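Nucleoside permease NupG (Escherichia coli K-12, PDB 7DLA) carries purine and pyrimidine nucleosides across the bacterial inner membrane by symport with protons, drawing on the proton motive force. Local coordinates at residues F12-L17 with P108-I113; L5-L10 with P133-W138; V71-H76 with I171-T176. The protein carries 1 engineered substitution. All coordinates share one frame; numbering follows the deposited sequence.

Contact 1. Residues F12-L17 with P108-I113; sequences FLQFCL and PTLGLI
Q14 and I113 mark the closest backbone approach, their CA atoms 8.1 Å apart, where transmembrane helices 3-19 and 92-122 of this major facilitator superfamily fold run antiparallel. The local axes lie 11.4 Å apart with their N-to-C directions at 166°, a separation that leaves the bridging to side chains. Helix 92-122 is kinked here: P108 has no N-H to offer the preceding turn, and the N of G111 lacks the regular bond to the turn before it and binds P108 O instead.

Q14 does most of the bridging. Its CG stands anti to the backbone N (chi1 165°), and a bend at chi2 turns CD out of line with the first part of the chain. Beyond it, NE2 gives a nearly straight hydrogen bond to T109 OG1, 3.0 Å with an N-H...O angle of 173°, the hydroxyl lying almost in the amide plane. The aliphatic part of the same side chain is covered as well: I113 CD1 touches Q14 CB at 3.8 Å, and Q14 CG sits over the centre of one face of the F15 ring.

Both ends of the buried amide are thus used, since OE1 accepts hydrogen bonds from H76 and Y72 of helix 68-86. T109 is likewise held twice, its OG1 also hydrogen-bonded to the backbone O of Y106 in its own helix. This is a buried polar link between transmembrane helices, in which hydrogen-bonding groups meet one another rather than lipid or water. Beside it, L110 CD1 approaches F15 CE1 obliquely at 4.4 Å and comes within 3.5 Å of Q14 NE2.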
loop_
_atom_site.group_PDB
_atom_site.type_symbol
_atom_site.label_atom_id
_atom_site.label_comp_id
_atom_site.label_asym_id
_atom_site.label_seq_id
_atom_site.Cartn_x
_atom_site.Cartn_y
_atom_site.Cartn_z
ATOM N N PHE A 12 -2.407 -11.848 10.665
ATOM C CA PHE A 12 -1.604 -11.042 11.572
ATOM C C PHE A 12 -0.173 -10.941 11.082
ATOM O O PHE A 12 0.333 -9.843 10.844
ATOM C CB PHE A 12 -1.588 -11.643 12.971
ATOM C CG PHE A 12 -0.989 -10.718 13.989
ATOM C CD1 PHE A 12 -1.750 -9.723 14.576
ATOM C CD2 PHE A 12 0.314 -10.873 14.401
ATOM C CE1 PHE A 12 -1.208 -8.872 15.515
ATOM C CE2 PHE A 12 0.868 -9.998 15.319
ATOM C CZ PHE A 12 0.093 -8.998 15.879
ATOM N N LEU A 13 0.495 -12.091 10.943
ATOM C CA LEU A 13 1.919 -12.123 10.621
ATOM C C LEU A 13 2.195 -11.514 9.257
ATOM O O LEU A 13 3.131 -10.708 9.102
ATOM C CB LEU A 13 2.446 -13.562 10.670
ATOM C CG LEU A 13 2.525 -14.186 12.041
ATOM C CD1 LEU A 13 3.189 -15.514 11.911
ATOM C CD2 LEU A 13 3.343 -13.262 12.890
ATOM N N GLN A 14 1.418 -11.936 8.248
ATOM C CA GLN A 14 1.527 -11.472 6.877
ATOM C C GLN A 14 1.655 -9.963 6.853
ATOM O O GLN A 14 2.433 -9.391 6.079
ATOM C CB GLN A 14 0.300 -11.886 6.070
ATOM C CG GLN A 14 0.185 -11.142 4.758
ATOM C CD GLN A 14 1.090 -11.715 3.689
ATOM O OE1 GLN A 14 1.410 -12.899 3.711
ATOM N NE2 GLN A 14 1.539 -10.875 2.774
ATOM N N PHE A 15 0.895 -9.308 7.716
ATOM C CA PHE A 15 0.933 -7.857 7.681
ATOM C C PHE A 15 1.792 -7.231 8.761
ATOM O O PHE A 15 2.290 -6.120 8.567
ATOM C CB PHE A 15 -0.483 -7.323 7.760
ATOM C CG PHE A 15 -1.243 -7.589 6.537
ATOM C CD1 PHE A 15 -0.835 -7.028 5.339
ATOM C CD2 PHE A 15 -2.318 -8.453 6.547
ATOM C CE1 PHE A 15 -1.534 -7.284 4.181
ATOM C CE2 PHE A 15 -3.026 -8.710 5.400
ATOM C CZ PHE A 15 -2.634 -8.125 4.212
ATOM N N CYS A 16 1.973 -7.904 9.887
ATOM C CA CYS A 16 2.870 -7.404 10.910
ATOM C C CYS A 16 4.254 -7.212 10.327
ATOM O O CYS A 16 4.853 -6.143 10.477
ATOM C CB CYS A 16 2.910 -8.381 12.076
ATOM S SG CYS A 16 3.403 -7.592 13.567
ATOM N N LEU A 17 4.755 -8.224 9.604
ATOM C CA LEU A 17 6.106 -8.118 9.053
ATOM C C LEU A 17 6.222 -6.927 8.122
ATOM O O LEU A 17 7.264 -6.272 8.084
ATOM C CB LEU A 17 6.526 -9.397 8.322
ATOM C CG LEU A 17 5.979 -9.788 6.945
ATOM C CD1 LEU A 17 6.761 -9.196 5.756
ATOM C CD2 LEU A 17 5.945 -11.287 6.830
ATOM N N PRO A 108 3.637 -10.900 -4.397
ATOM C CA PRO A 108 2.762 -12.030 -4.727
ATOM C C PRO A 108 2.060 -12.645 -3.522
ATOM O O PRO A 108 0.959 -13.206 -3.661
ATOM C CB PRO A 108 3.744 -13.006 -5.386
ATOM C CG PRO A 108 4.788 -12.108 -5.975
ATOM C CD PRO A 108 5.009 -11.152 -4.881
ATOM N N THR A 109 2.666 -12.575 -2.329
ATOM C CA THR A 109 2.062 -13.236 -1.173
ATOM C C THR A 109 0.712 -12.621 -0.839
ATOM O O THR A 109 -0.141 -13.298 -0.253
ATOM C CB THR A 109 3.010 -13.212 0.060
ATOM O OG1 THR A 109 3.208 -11.881 0.547
ATOM C CG2 THR A 109 4.348 -13.797 -0.301
ATOM N N LEU A 110 0.491 -11.377 -1.268
ATOM C CA LEU A 110 -0.753 -10.669 -0.988
ATOM C C LEU A 110 -1.974 -11.394 -1.558
ATOM O O LEU A 110 -3.052 -11.363 -0.953
ATOM C CB LEU A 110 -0.635 -9.254 -1.534
ATOM C CG LEU A 110 -0.486 -8.142 -0.495
ATOM C CD1 LEU A 110 0.646 -8.432 0.484
ATOM C CD2 LEU A 110 -0.205 -6.842 -1.216
ATOM N N GLY A 111 -1.826 -12.062 -2.702
ATOM C CA GLY A 111 -2.879 -12.908 -3.212
ATOM C C GLY A 111 -2.722 -14.354 -2.810
ATOM O O GLY A 111 -3.699 -15.109 -2.795
ATOM N N LEU A 112 -1.486 -14.761 -2.503
ATOM C CA LEU A 112 -1.265 -16.163 -2.158
ATOM C C LEU A 112 -1.927 -16.523 -0.828
ATOM O O LEU A 112 -2.502 -17.615 -0.686
ATOM C CB LEU A 112 0.226 -16.442 -2.143
ATOM C CG LEU A 112 0.647 -16.805 -3.560
ATOM C CD1 LEU A 112 2.151 -16.758 -3.725
ATOM C CD2 LEU A 112 0.090 -18.162 -3.926
ATOM N N ILE A 113 -1.911 -15.595 0.139
ATOM C CA ILE A 113 -2.576 -15.846 1.418
ATOM C C ILE A 113 -4.083 -15.951 1.215
ATOM O O ILE A 113 -4.755 -16.743 1.884
ATOM C CB ILE A 113 -2.229 -14.757 2.455
ATOM C CG1 ILE A 113 -2.927 -15.025 3.799
ATOM C CG2 ILE A 113 -2.682 -13.391 1.973
ATOM C CD1 ILE A 113 -2.708 -13.937 4.864
#

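Contact 2. Residues L5-L10 with P133-W138; sequences LQLKIL and PPIRIW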
loop_
_atom_site.group_PDB
_atom_site.type_symbol
_atom_site.label_atom_id
_atom_site.label_comp_id
_atom_site.label_asym_id
_atom_site.label_seq_id
_atom_site.Cartn_x
_atom_site.Cartn_y
_atom_site.Cartn_z
ATOM N N LEU A 5 -8.317 -19.740 13.865
ATOM C CA LEU A 5 -7.157 -19.160 14.534
ATOM C C LEU A 5 -5.907 -19.242 13.665
ATOM O O LEU A 5 -5.096 -18.308 13.651
ATOM C CB LEU A 5 -6.905 -19.884 15.849
ATOM C CG LEU A 5 -5.672 -19.497 16.681
ATOM C CD1 LEU A 5 -5.898 -18.161 17.393
ATOM C CD2 LEU A 5 -5.240 -20.592 17.654
ATOM N N GLN A 6 -5.700 -20.376 12.984
ATOM C CA GLN A 6 -4.585 -20.491 12.053
ATOM C C GLN A 6 -4.626 -19.362 11.049
ATOM O O GLN A 6 -3.643 -18.627 10.879
ATOM C CB GLN A 6 -4.621 -21.831 11.327
ATOM C CG GLN A 6 -3.270 -22.306 10.832
ATOM C CD GLN A 6 -3.365 -23.576 10.006
ATOM O OE1 GLN A 6 -4.361 -23.797 9.311
ATOM N NE2 GLN A 6 -2.311 -24.398 10.040
ATOM N N LEU A 7 -5.774 -19.199 10.387
ATOM C CA LEU A 7 -5.884 -18.171 9.359
ATOM C C LEU A 7 -5.630 -16.781 9.940
ATOM O O LEU A 7 -4.982 -15.948 9.297
ATOM C CB LEU A 7 -7.252 -18.261 8.706
ATOM C CG LEU A 7 -7.324 -19.400 7.701
ATOM C CD1 LEU A 7 -8.424 -19.139 6.686
ATOM C CD2 LEU A 7 -5.969 -19.656 7.043
ATOM N N LYS A 8 -6.112 -16.532 11.168
ATOM C CA LYS A 8 -5.944 -15.238 11.823
ATOM C C LYS A 8 -4.479 -14.953 12.165
ATOM O O LYS A 8 -4.021 -13.804 12.050
ATOM C CB LYS A 8 -6.803 -15.197 13.079
ATOM C CG LYS A 8 -8.252 -15.202 12.787
ATOM C CD LYS A 8 -9.034 -14.566 13.900
ATOM C CE LYS A 8 -10.425 -15.176 14.042
ATOM N NZ LYS A 8 -11.393 -14.265 14.726
ATOM N N ILE A 9 -3.732 -15.974 12.599
ATOM C CA ILE A 9 -2.304 -15.797 12.828
ATOM C C ILE A 9 -1.597 -15.515 11.523
ATOM O O ILE A 9 -0.703 -14.660 11.474
ATOM C CB ILE A 9 -1.716 -17.030 13.530
ATOM C CG1 ILE A 9 -2.410 -17.206 14.870
ATOM C CG2 ILE A 9 -0.218 -16.888 13.714
ATOM C CD1 ILE A 9 -2.294 -18.546 15.407
ATOM N N LEU A 10 -1.977 -16.224 10.451
ATOM C CA LEU A 10 -1.386 -15.959 9.144
ATOM C C LEU A 10 -1.639 -14.523 8.693
ATOM O O LEU A 10 -0.730 -13.863 8.184
ATOM C CB LEU A 10 -1.935 -16.939 8.124
ATOM C CG LEU A 10 -0.804 -17.444 7.242
ATOM C CD1 LEU A 10 0.250 -18.113 8.066
ATOM C CD2 LEU A 10 -1.366 -18.397 6.207
ATOM N N PRO A 133 -14.019 -11.803 6.449
ATOM C CA PRO A 133 -13.801 -10.477 7.043
ATOM C C PRO A 133 -13.236 -10.547 8.458
ATOM O O PRO A 133 -12.310 -9.777 8.767
ATOM C CB PRO A 133 -15.214 -9.862 7.005
ATOM C CG PRO A 133 -15.745 -10.385 5.762
ATOM C CD PRO A 133 -15.344 -11.832 5.780
ATOM N N PRO A 134 -13.743 -11.442 9.346
ATOM C CA PRO A 134 -13.187 -11.516 10.715
ATOM C C PRO A 134 -11.787 -12.092 10.799
ATOM O O PRO A 134 -11.139 -11.956 11.845
ATOM C CB PRO A 134 -14.172 -12.436 11.437
ATOM C CG PRO A 134 -15.411 -12.217 10.772
ATOM C CD PRO A 134 -15.039 -12.149 9.323
ATOM N N ILE A 135 -11.348 -12.692 9.706
ATOM C CA ILE A 135 -9.977 -13.250 9.616
ATOM C C ILE A 135 -9.105 -12.188 8.958
ATOM O O ILE A 135 -7.896 -12.259 9.118
ATOM C CB ILE A 135 -9.999 -14.526 8.775
ATOM C CG1 ILE A 135 -10.790 -15.630 9.464
ATOM C CG2 ILE A 135 -8.594 -14.978 8.457
ATOM C CD1 ILE A 135 -11.058 -16.802 8.567
ATOM N N ARG A 136 -9.713 -11.249 8.236
ATOM C CA ARG A 136 -8.907 -10.209 7.561
ATOM C C ARG A 136 -8.769 -8.981 8.449
ATOM O O ARG A 136 -8.138 -8.042 8.014
ATOM C CB ARG A 136 -9.526 -9.804 6.226
ATOM C CG ARG A 136 -8.711 -8.764 5.472
ATOM C CD ARG A 136 -7.515 -9.348 4.746
ATOM N NE ARG A 136 -7.134 -8.471 3.661
ATOM C CZ ARG A 136 -6.562 -7.288 3.833
ATOM N NH1 ARG A 136 -6.266 -6.545 2.782
ATOM N NH2 ARG A 136 -6.272 -6.856 5.046
ATOM N N ILE A 137 -9.330 -8.997 9.647
ATOM C CA ILE A 137 -9.182 -7.816 10.537
ATOM C C ILE A 137 -7.897 -7.964 11.328
ATOM O O ILE A 137 -7.505 -6.994 11.945
ATOM C CB ILE A 137 -10.338 -7.704 11.531
ATOM C CG1 ILE A 137 -11.687 -7.897 10.848
ATOM C CG2 ILE A 137 -10.255 -6.387 12.271
ATOM C CD1 ILE A 137 -12.864 -7.667 11.755
ATOM N N TRP A 138 -7.324 -9.157 11.343
ATOM C CA TRP A 138 -6.108 -9.395 12.143
ATOM C C TRP A 138 -4.896 -8.983 11.333
ATOM O O TRP A 138 -3.876 -8.705 11.931
ATOM C CB TRP A 138 -6.075 -10.836 12.631
ATOM C CG TRP A 138 -7.048 -11.000 13.746
ATOM C CD1 TRP A 138 -8.342 -11.403 13.663
ATOM C CD2 TRP A 138 -6.826 -10.634 15.108
ATOM N NE1 TRP A 138 -8.926 -11.345 14.891
ATOM C CE2 TRP A 138 -8.020 -10.884 15.797
ATOM C CE3 TRP A 138 -5.729 -10.140 15.808
ATOM C CZ2 TRP A 138 -8.145 -10.667 17.161
ATOM C CZ3 TRP A 138 -5.856 -9.926 17.153
ATOM C CH2 TRP A 138 -7.046 -10.184 17.817
#
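The indole of W138 meets K8 and has P134 O at its edge, in the ring plane. The lysine comes obliquely, through its aliphatic chain: CD lies against the pyrrole side of the indole, nearest CD1 and NE1, and CG follows at 3.9 Å from W138 CD1. The setting is the cytoplasmic end of the major facilitator fold, where helix 3-19 passes the loop that leads into helix 138-152. The chains come close here, K8 CA and I135 CA being 5.0 Å apart.

K8 CG, anti to its carbonyl carbon and beside the backbone N (chi1 -67°), starts the chain that brings CD against the indole. Its NZ ends 3.7 Å from P134 O, too long to count as a hydrogen bond, so the lysine contributes here mainly by its methylene groups. On the more buried side I135 meets L7. I135 CG2, anti to the backbone N, packs on L7 CB at 3.6 Å, while L7 also touches S117, R120 and L121 of helix 92-122. The loop backbone gains a polar tie to helix 3-19 in the hydrogen bond between I135 O and S11 OG. Farther out along the two chains, the methyl tips L7 CD1 and I135 CD1 meet at 4.0 Å.

Contact 3. Residues V71-H76 with I171-T176; sequences VYAICH and ILVLFT
A73 and V173 bring helices 68-86 and 160-177 together, their CA atoms 5.5 Å apart, with local axes 9.1 Å apart and antiparallel at a signed crossing angle of -165°. The small A73 suits such a close approach, and V173 CG1 lies 3.8 Å from the A73 O. V173 CG2 packs on H76 CB at 3.7 Å.

Y72, H76, L172 and T176 make up the rest. L172 CG is anti to its backbone N (chi1 -169°), and its CD2 rests over one face of the H76 imidazole, nearest H76 CD2. The imidazole in turn stands over the Y72 ring, H76 CD2 above one face and offset toward the rim, with Y72 CZ in the imidazole plane. T176 CB lies in plane at the edge of the phenol, though the exact spacing of T176 and the Y72 ring is doubtful in this model. Y72 OH reaches the methyls of L172, 3.5 Å from CD2. Y72 OH and H76 NE2 both hydrogen-bond to Q14 of helix 3-19. Replacing Y72 by an alanine would probably leave Q14 OE1 with one partner fewer, L172 without the hydroxyl against its methyls, and H76 without the ring it stands over.

Around this interface, helix 3-19 covers one side, with L10 on Y72 and with L13 and L17 on L172. T109 of helix 92-122 packs against Y72, C75 and H76, while L58 and V61 of helix 37-64 meet C75 and V71.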
loop_
_atom_site.group_PDB
_atom_site.type_symbol
_atom_site.label_atom_id
_atom_site.label_comp_id
_atom_site.label_asym_id
_atom_site.label_seq_id
_atom_site.Cartn_x
_atom_site.Cartn_y
_atom_site.Cartn_z
ATOM N N VAL A 71 4.672 -22.060 -2.450
ATOM C CA VAL A 71 5.092 -20.828 -3.111
ATOM C C VAL A 71 5.129 -19.672 -2.107
ATOM O O VAL A 71 6.096 -18.896 -2.063
ATOM C CB VAL A 71 4.177 -20.530 -4.315
ATOM C CG1 VAL A 71 4.523 -19.209 -4.916
ATOM C CG2 VAL A 71 4.319 -21.612 -5.369
ATOM N N TYR A 72 4.104 -19.573 -1.250
ATOM C CA TYR A 72 4.051 -18.580 -0.176
ATOM C C TYR A 72 5.253 -18.709 0.755
ATOM O O TYR A 72 5.869 -17.700 1.159
ATOM C CB TYR A 72 2.785 -18.830 0.618
ATOM C CG TYR A 72 2.525 -18.001 1.848
ATOM C CD1 TYR A 72 2.073 -16.701 1.726
ATOM C CD2 TYR A 72 2.630 -18.532 3.131
ATOM C CE1 TYR A 72 1.760 -15.953 2.820
ATOM C CE2 TYR A 72 2.322 -17.775 4.242
ATOM C CZ TYR A 72 1.883 -16.487 4.065
ATOM O OH TYR A 72 1.549 -15.685 5.114
ATOM N N ALA A 73 5.564 -19.960 1.137
ATOM C CA ALA A 73 6.730 -20.245 1.959
ATOM C C ALA A 73 7.994 -19.689 1.326
ATOM O O ALA A 73 8.733 -18.927 1.962
ATOM C CB ALA A 73 6.843 -21.745 2.156
ATOM N N ILE A 74 8.287 -20.119 0.098
ATOM C CA ILE A 74 9.480 -19.645 -0.592
ATOM C C ILE A 74 9.545 -18.128 -0.522
ATOM O O ILE A 74 10.584 -17.543 -0.177
ATOM C CB ILE A 74 9.497 -20.191 -2.039
ATOM C CG1 ILE A 74 9.314 -21.718 -2.017
ATOM C CG2 ILE A 74 10.747 -19.766 -2.805
ATOM C CD1 ILE A 74 9.851 -22.480 -3.199
ATOM N N CYS A 75 8.416 -17.474 -0.775
ATOM C CA CYS A 75 8.409 -16.019 -0.840
ATOM C C CYS A 75 8.833 -15.389 0.472
ATOM O O CYS A 75 9.749 -14.566 0.493
ATOM C CB CYS A 75 7.032 -15.522 -1.242
ATOM S SG CYS A 75 6.829 -15.417 -2.985
ATOM N N HIS A 76 8.158 -15.731 1.566
ATOM C CA HIS A 76 8.494 -15.086 2.828
ATOM C C HIS A 76 9.866 -15.476 3.334
ATOM O O HIS A 76 10.498 -14.692 4.038
ATOM C CB HIS A 76 7.450 -15.410 3.870
ATOM C CG HIS A 76 6.160 -14.721 3.630
ATOM N ND1 HIS A 76 6.112 -13.460 3.090
ATOM C CD2 HIS A 76 4.878 -15.107 3.814
ATOM C CE1 HIS A 76 4.852 -13.086 2.983
ATOM N NE2 HIS A 76 4.083 -14.066 3.417
ATOM N N ILE A 171 9.170 -16.351 11.578
ATOM C CA ILE A 171 8.069 -16.874 12.369
ATOM C C ILE A 171 6.929 -17.280 11.456
ATOM O O ILE A 171 6.376 -18.382 11.575
ATOM C CB ILE A 171 7.630 -15.799 13.381
ATOM C CG1 ILE A 171 8.814 -15.492 14.319
ATOM C CG2 ILE A 171 6.297 -16.207 14.075
ATOM C CD1 ILE A 171 8.473 -14.921 15.677
ATOM N N LEU A 172 6.579 -16.397 10.521
ATOM C CA LEU A 172 5.597 -16.677 9.486
ATOM C C LEU A 172 5.924 -17.947 8.733
ATOM O O LEU A 172 5.113 -18.866 8.718
ATOM C CB LEU A 172 5.485 -15.483 8.528
ATOM C CG LEU A 172 4.316 -15.545 7.569
ATOM C CD1 LEU A 172 3.090 -15.846 8.345
ATOM C CD2 LEU A 172 4.147 -14.213 6.868
ATOM N N VAL A 173 7.081 -18.001 8.074
ATOM C CA VAL A 173 7.450 -19.164 7.276
ATOM C C VAL A 173 7.228 -20.437 8.070
ATOM O O VAL A 173 6.613 -21.389 7.573
ATOM C CB VAL A 173 8.896 -19.096 6.758
ATOM C CG1 VAL A 173 9.031 -20.072 5.595
ATOM C CG2 VAL A 173 9.221 -17.706 6.221
ATOM N N LEU A 174 7.714 -20.457 9.306
ATOM C CA LEU A 174 7.465 -21.618 10.150
ATOM C C LEU A 174 5.972 -21.889 10.286
ATOM O O LEU A 174 5.531 -23.040 10.186
ATOM C CB LEU A 174 8.104 -21.425 11.522
ATOM C CG LEU A 174 9.629 -21.464 11.562
ATOM C CD1 LEU A 174 10.122 -21.216 12.974
ATOM C CD2 LEU A 174 10.072 -22.821 11.030
ATOM N N PHE A 175 5.170 -20.841 10.503
ATOM C CA PHE A 175 3.742 -21.072 10.665
ATOM C C PHE A 175 3.095 -21.575 9.393
ATOM O O PHE A 175 2.119 -22.317 9.469
ATOM C CB PHE A 175 3.048 -19.819 11.161
ATOM C CG PHE A 175 1.967 -20.105 12.152
ATOM C CD1 PHE A 175 0.752 -20.623 11.730
ATOM C CD2 PHE A 175 2.161 -19.867 13.497
ATOM C CE1 PHE A 175 -0.247 -20.908 12.629
ATOM C CE2 PHE A 175 1.165 -20.162 14.403
ATOM C CZ PHE A 175 -0.044 -20.678 13.962
ATOM N N THR A 176 3.612 -21.211 8.234
ATOM C CA THR A 176 2.947 -21.637 7.019
ATOM C C THR A 176 3.389 -23.039 6.626
ATOM O O THR A 176 2.779 -23.654 5.737
ATOM C CB THR A 176 3.176 -20.631 5.874
ATOM O OG1 THR A 176 4.386 -20.918 5.163
ATOM C CG2 THR A 176 3.285 -19.208 6.433
#

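In the fold
Contacts 1 and 3 are buried and lie side by side, their centres about 9 Å apart; they meet at Q14, whose amide belongs to contact 1 yet whose OE1 is bonded to the Y72 hydroxyl and the H76 imidazole of contact 3. Contact 2 is partly exposed at the cytoplasmic end, with its centre about 16 Å from that of contact 3. Helix 3-19 serves contacts 1 and 2 directly and borders contact 3, L10 of contact 2 touching Y72, L172 and T176. The chemistry follows place: contact 1 is bridged by a buried amide-hydroxyl bond, contact 3 joins its helices by close apolar and aromatic packing, and contact 2 pairs a buried leucine-isoleucine patch with a lysine chain lying against an indole.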